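Local coordinates for dextranase (Pseudarthrobacter oxydans, PDB 6NZS), which catalyses the endohydrolysis of (1->6)-alpha-D-glucosidic linkages in dextran, as a member of glycoside hydrolase family 49, at residues R32-Y37 and T84-S89; G24-D29 and S285-V290. One frame throughout, in Å; residues are numbered along the deposited sequence.

Contact 1 of 2, residues R32-Y37 and T84-S89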
loop_
_atom_site.group_PDB
_atom_site.type_symbol
_atom_site.label_atom_id
_atom_site.label_comp_id
_atom_site.label_asym_id
_atom_site.label_seq_id
_atom_site.Cartn_x
_atom_site.Cartn_y
_atom_site.Cartn_z
ATOM N N ARG A 32 17.724 -8.398 7.108
ATOM C CA ARG A 32 16.890 -9.476 7.643
ATOM C C ARG A 32 16.432 -10.399 6.516
ATOM O O ARG A 32 15.794 -9.946 5.559
ATOM C CB ARG A 32 15.674 -8.900 8.368
ATOM C CG ARG A 32 15.076 -9.866 9.395
ATOM C CD ARG A 32 13.719 -9.389 9.933
ATOM N NE ARG A 32 13.743 -8.043 10.508
ATOM C CZ ARG A 32 14.096 -7.757 11.760
ATOM N NH1 ARG A 32 14.472 -8.724 12.593
ATOM N NH2 ARG A 32 14.077 -6.492 12.177
ATOM N N ARG A 33 16.752 -11.683 6.638
ATOM C CA ARG A 33 16.334 -12.706 5.692
ATOM C C ARG A 33 15.073 -13.372 6.226
ATOM O O ARG A 33 14.930 -13.560 7.434
ATOM C CB ARG A 33 17.436 -13.761 5.555
ATOM C CG ARG A 33 17.047 -14.947 4.683
ATOM C CD ARG A 33 18.196 -15.919 4.514
ATOM N NE ARG A 33 17.709 -17.166 3.946
ATOM C CZ ARG A 33 18.456 -18.248 3.768
ATOM N NH1 ARG A 33 19.738 -18.229 4.118
ATOM N NH2 ARG A 33 17.913 -19.348 3.268
ATOM N N SER A 34 14.161 -13.752 5.327
ATOM C CA SER A 34 12.967 -14.474 5.769
ATOM C C SER A 34 13.324 -15.782 6.466
ATOM O O SER A 34 14.072 -16.606 5.932
ATOM C CB SER A 34 12.054 -14.786 4.585
ATOM O OG SER A 34 10.915 -15.539 5.003
ATOM N N SER A 35 12.760 -15.975 7.661
ATOM C CA SER A 35 12.892 -17.238 8.373
ATOM C C SER A 35 11.963 -18.315 7.841
ATOM O O SER A 35 12.107 -19.482 8.219
ATOM C CB SER A 35 12.545 -17.036 9.847
ATOM O OG SER A 35 13.424 -16.097 10.434
ATOM N N PHE A 36 11.029 -17.965 6.962
ATOM C CA PHE A 36 9.905 -18.839 6.685
ATOM C C PHE A 36 9.827 -19.355 5.261
ATOM O O PHE A 36 9.202 -20.399 5.053
ATOM C CB PHE A 36 8.593 -18.136 7.067
ATOM C CG PHE A 36 8.613 -17.628 8.467
ATOM C CD1 PHE A 36 8.474 -18.512 9.518
ATOM C CD2 PHE A 36 8.831 -16.290 8.746
ATOM C CE1 PHE A 36 8.525 -18.078 10.826
ATOM C CE2 PHE A 36 8.878 -15.853 10.062
ATOM C CZ PHE A 36 8.727 -16.746 11.093
ATOM N N TYR A 37 10.447 -18.685 4.289
ATOM C CA TYR A 37 10.339 -19.070 2.884
ATOM C C TYR A 37 11.689 -18.978 2.198
ATOM O O TYR A 37 12.483 -18.080 2.489
ATOM C CB TYR A 37 9.357 -18.146 2.133
ATOM C CG TYR A 37 8.021 -18.124 2.810
ATOM C CD1 TYR A 37 7.122 -19.159 2.617
ATOM C CD2 TYR A 37 7.679 -17.109 3.699
ATOM C CE1 TYR A 37 5.908 -19.182 3.260
ATOM C CE2 TYR A 37 6.454 -17.123 4.361
ATOM C CZ TYR A 37 5.579 -18.170 4.133
ATOM O OH TYR A 37 4.363 -18.231 4.768
ATOM N N THR A 84 4.564 -11.428 10.342
ATOM C CA THR A 84 5.721 -10.956 9.597
ATOM C C THR A 84 5.323 -10.835 8.139
ATOM O O THR A 84 4.333 -11.428 7.700
ATOM C CB THR A 84 6.942 -11.904 9.673
ATOM O OG1 THR A 84 6.678 -13.122 8.950
ATOM C CG2 THR A 84 7.289 -12.239 11.112
ATOM N N MET A 85 6.109 -10.066 7.389
ATOM C CA MET A 85 5.896 -9.934 5.950
ATOM C C MET A 85 7.215 -10.186 5.235
ATOM O O MET A 85 8.154 -9.393 5.367
ATOM C CB MET A 85 5.315 -8.571 5.581
ATOM C CG MET A 85 5.127 -8.400 4.064
ATOM S SD MET A 85 4.150 -6.950 3.600
ATOM C CE MET A 85 2.527 -7.476 4.127
ATOM N N SER A 86 7.285 -11.277 4.485
ATOM C CA SER A 86 8.446 -11.595 3.668
ATOM C C SER A 86 8.146 -11.234 2.221
ATOM O O SER A 86 6.990 -11.255 1.788
ATOM C CB SER A 86 8.790 -13.087 3.730
ATOM O OG SER A 86 9.155 -13.486 5.044
ATOM N N TRP A 87 9.189 -10.893 1.468
ATOM C CA TRP A 87 8.986 -10.601 0.051
ATOM C C TRP A 87 10.273 -10.854 -0.710
ATOM O O TRP A 87 11.372 -10.655 -0.185
ATOM C CB TRP A 87 8.483 -9.174 -0.201
ATOM C CG TRP A 87 9.544 -8.100 -0.101
ATOM C CD1 TRP A 87 10.245 -7.541 -1.132
ATOM C CD2 TRP A 87 10.018 -7.471 1.100
ATOM N NE1 TRP A 87 11.129 -6.600 -0.648
ATOM C CE2 TRP A 87 11.007 -6.542 0.720
ATOM C CE3 TRP A 87 9.706 -7.611 2.462
ATOM C CZ2 TRP A 87 11.683 -5.749 1.648
ATOM C CZ3 TRP A 87 10.386 -6.828 3.380
ATOM C CH2 TRP A 87 11.364 -5.915 2.972
ATOM N N SER A 88 10.121 -11.305 -1.955
ATOM C CA SER A 88 11.250 -11.563 -2.833
ATOM C C SER A 88 10.998 -10.863 -4.154
ATOM O O SER A 88 9.924 -11.027 -4.746
ATOM C CB SER A 88 11.409 -13.070 -3.072
ATOM O OG SER A 88 12.518 -13.333 -3.916
ATOM N N SER A 89 11.980 -10.090 -4.608
ATOM C CA SER A 89 11.959 -9.456 -5.920
ATOM C C SER A 89 12.963 -10.125 -6.850
ATOM O O SER A 89 14.026 -10.592 -6.432
ATOM C CB SER A 89 12.326 -7.972 -5.820
ATOM O OG SER A 89 11.266 -7.244 -5.217
#
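Two serine hydroxyls meet tip to tip in buried surroundings: Ser34 OG lies 2.7 Å from Ser86 OG, a short hydrogen bond in which either could be the donor. It is the one hydrogen bond joining 32-37 to 84-89. Ser34 OG is gripped from its own side as well. The backbone N of Phe36 donates to it over 3.1 Å at 162°, making an ST turn, and the N of Tyr37 reaches it over 3.3 Å at a more bent 143°, completing an ST motif. A chi1 of 178° turns the Ser34 hydroxyl to where it takes both N-H groups of its own bend and still reaches Ser86 on strand 84-92.

Tyr37 brings its ring edge to the same place, CD2 lying 4.1 Å from Ser86 OG, near the ring plane. Two residues earlier on the strand, Thr84 lies obliquely against the Phe36 ring, its OG1 3.7 Å from Phe36 CE2 and its CG2 a little farther off. That hydroxyl bonds to Asn184 OD1, while the Tyr37 hydroxyl bonds to the main-chain oxygen of Asn184. Ser35 CB sits over the centre of one face of the Phe36 ring.

In the N-terminal Ig-like domain, the bend carries the chain from strand 31-33 into strand 37-43, beside strand 84-92, which runs antiparallel to strand 51-58 and parallel to strand 176-192.

Contact 2 of 2, residues G24-D29 and S285-V290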
loop_
_atom_site.group_PDB
_atom_site.type_symbol
_atom_site.label_atom_id
_atom_site.label_comp_id
_atom_site.label_asym_id
_atom_site.label_seq_id
_atom_site.Cartn_x
_atom_site.Cartn_y
_atom_site.Cartn_z
ATOM N N GLY A 24 14.278 -8.766 16.993
ATOM C CA GLY A 24 14.772 -7.441 17.262
ATOM C C GLY A 24 15.354 -6.777 16.037
ATOM O O GLY A 24 15.355 -7.336 14.935
ATOM N N PRO A 25 15.843 -5.551 16.204
ATOM C CA PRO A 25 16.389 -4.815 15.061
ATOM C C PRO A 25 17.665 -5.465 14.564
ATOM O O PRO A 25 18.467 -5.982 15.345
ATOM C CB PRO A 25 16.671 -3.423 15.640
ATOM C CG PRO A 25 16.843 -3.661 17.106
ATOM C CD PRO A 25 15.876 -4.759 17.445
ATOM N N THR A 26 17.843 -5.460 13.247
ATOM C CA THR A 26 19.095 -5.965 12.717
ATOM C C THR A 26 20.177 -4.894 12.840
ATOM O O THR A 26 19.896 -3.702 13.015
ATOM C CB THR A 26 18.927 -6.396 11.262
ATOM O OG1 THR A 26 18.434 -5.291 10.498
ATOM C CG2 THR A 26 17.929 -7.538 11.171
ATOM N N GLY A 27 21.429 -5.338 12.761
ATOM C CA GLY A 27 22.537 -4.403 12.782
ATOM C C GLY A 27 22.533 -3.492 11.571
ATOM O O GLY A 27 21.898 -3.764 10.551
ATOM N N ASN A 28 23.264 -2.378 11.695
ATOM C CA ASN A 28 23.310 -1.405 10.607
ATOM C C ASN A 28 23.806 -2.032 9.313
ATOM O O ASN A 28 23.369 -1.638 8.225
ATOM C CB ASN A 28 24.206 -0.231 10.999
ATOM C CG ASN A 28 23.549 0.683 12.006
ATOM O OD1 ASN A 28 22.433 0.427 12.455
ATOM N ND2 ASN A 28 24.239 1.759 12.370
ATOM N N ASP A 29 24.692 -3.019 9.409
ATOM C CA ASP A 29 25.299 -3.661 8.255
ATOM C C ASP A 29 24.686 -5.021 7.943
ATOM O O ASP A 29 25.312 -5.827 7.247
ATOM C CB ASP A 29 26.810 -3.797 8.465
ATOM C CG ASP A 29 27.161 -4.602 9.716
ATOM O OD1 ASP A 29 26.262 -4.870 10.550
ATOM O OD2 ASP A 29 28.348 -4.967 9.866
ATOM N N SER A 285 14.296 1.276 3.243
ATOM C CA SER A 285 13.664 0.803 4.470
ATOM C C SER A 285 13.766 1.853 5.567
ATOM O O SER A 285 14.848 2.394 5.813
ATOM C CB SER A 285 14.326 -0.483 4.951
ATOM O OG SER A 285 13.801 -0.827 6.219
ATOM N N GLY A 286 12.648 2.119 6.241
ATOM C CA GLY A 286 12.632 3.053 7.356
ATOM C C GLY A 286 12.793 2.385 8.709
ATOM O O GLY A 286 12.459 2.985 9.740
ATOM N N GLU A 287 13.328 1.157 8.704
ATOM C CA GLU A 287 13.371 0.318 9.900
ATOM C C GLU A 287 14.125 0.959 11.063
ATOM O O GLU A 287 13.850 0.630 12.224
ATOM C CB GLU A 287 14.006 -1.026 9.547
ATOM C CG GLU A 287 15.484 -0.944 9.186
ATOM C CD GLU A 287 15.969 -2.198 8.487
ATOM O OE1 GLU A 287 15.584 -2.412 7.318
ATOM O OE2 GLU A 287 16.732 -2.973 9.098
ATOM N N GLN A 288 15.088 1.841 10.788
ATOM C CA GLN A 288 15.877 2.436 11.864
ATOM C C GLN A 288 15.163 3.583 12.561
ATOM O O GLN A 288 15.593 3.984 13.649
ATOM C CB GLN A 288 17.240 2.916 11.351
ATOM C CG GLN A 288 18.050 1.818 10.691
ATOM C CD GLN A 288 19.413 2.276 10.185
ATOM O OE1 GLN A 288 19.519 3.262 9.464
ATOM N NE2 GLN A 288 20.454 1.543 10.547
ATOM N N TYR A 289 14.089 4.109 11.985
ATOM C CA TYR A 289 13.397 5.256 12.555
ATOM C C TYR A 289 12.323 4.799 13.532
ATOM O O TYR A 289 11.616 3.819 13.285
ATOM C CB TYR A 289 12.757 6.108 11.455
ATOM C CG TYR A 289 13.741 6.649 10.441
ATOM C CD1 TYR A 289 14.736 7.543 10.819
ATOM C CD2 TYR A 289 13.672 6.270 9.107
ATOM C CE1 TYR A 289 15.641 8.036 9.904
ATOM C CE2 TYR A 289 14.563 6.764 8.182
ATOM C CZ TYR A 289 15.547 7.645 8.585
ATOM O OH TYR A 289 16.441 8.122 7.651
ATOM N N VAL A 290 12.211 5.525 14.646
ATOM C CA VAL A 290 11.131 5.297 15.596
ATOM C C VAL A 290 9.810 5.753 14.983
ATOM O O VAL A 290 9.773 6.619 14.097
ATOM C CB VAL A 290 11.438 6.048 16.907
ATOM C CG1 VAL A 290 11.369 7.563 16.695
ATOM C CG2 VAL A 290 10.500 5.622 18.023
HETATM O O HOH W 1 15.997 -3.558 11.788
HETATM O O HOH W 2 16.829 -5.597 7.970
HETATM O O HOH W 3 19.014 -2.100 10.847
#
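The contact joins a loop of the N-terminal Ig-like domain, between strands 18-20 and 31-33, to a type I beta turn, Gly286 to Tyr289, that leaves strand 283-285 of the beta-solenoid. Thr26 and Glu287 face each other largely through water. Waters 1 and 2 both donate to Glu287 OE2; water 1 is held by the Thr26 backbone N at 3.0 Å, and water 2 pairs with Thr26 OG1, also at 3.0 Å. Water 3 lies within bonding reach of OE2 and, at 2.8 Å, of Thr26 O, but has more acceptors nearby than protons to give. Directly, Thr26 OG1 comes within 3.2 Å of Glu287 OE2, but the angle is poor for a hydrogen bond.

The carboxylate is fixed from behind. Ser285 OG donates to the anti lone pair of Glu287 OE1 over 2.6 Å and accepts from the Glu287 backbone N over 3.2 Å, an ST turn; Tyr261 OH also binds OE1. Extended beyond CG, the Glu287 chain carries OE2 out to the Thr26 waters while OE1 stays beside Ser285. Replacing this glutamate by an alanine would probably leave the waters without their shared acceptor and Ser285 OG without its carboxylate mate.

Farther along, Asn28 and Gln288 cross at about a right angle, their amide planes 69° apart, with Asn28 OD1 3.0 Å from Gln288 NE2. Gln288 bonds within its own domain, OE1 to Gly240 N and NE2 to Ser238 OG. A water-bridged polar seam of this kind is what a surface interface between domains looks like, here between the Ig-like domain and the right-handed parallel beta-helix of family 49.

In the fold
From the N terminus the chain first passes the loop 24-29, which meets 285-290 only after 255 intervening residues, so contact 2 closes a long loop that takes in most of the Ig-like domain and the first solenoid strands. Within it, contact 1 closes a much shorter one: 46 residues separate 32-37 from 84-89, and both ends stay in the Ig-like domain. Contact 1 is therefore nested in contact 2, their centres about 15 Å apart. Arg32 links them, its NH1 probably hydrogen-bonded to Gly24 O at 2.9 Å and its CB packed on Thr26 CG2. Contact 1 lies wholly inside the Ig-like domain; contact 2 joins that domain to the solenoid.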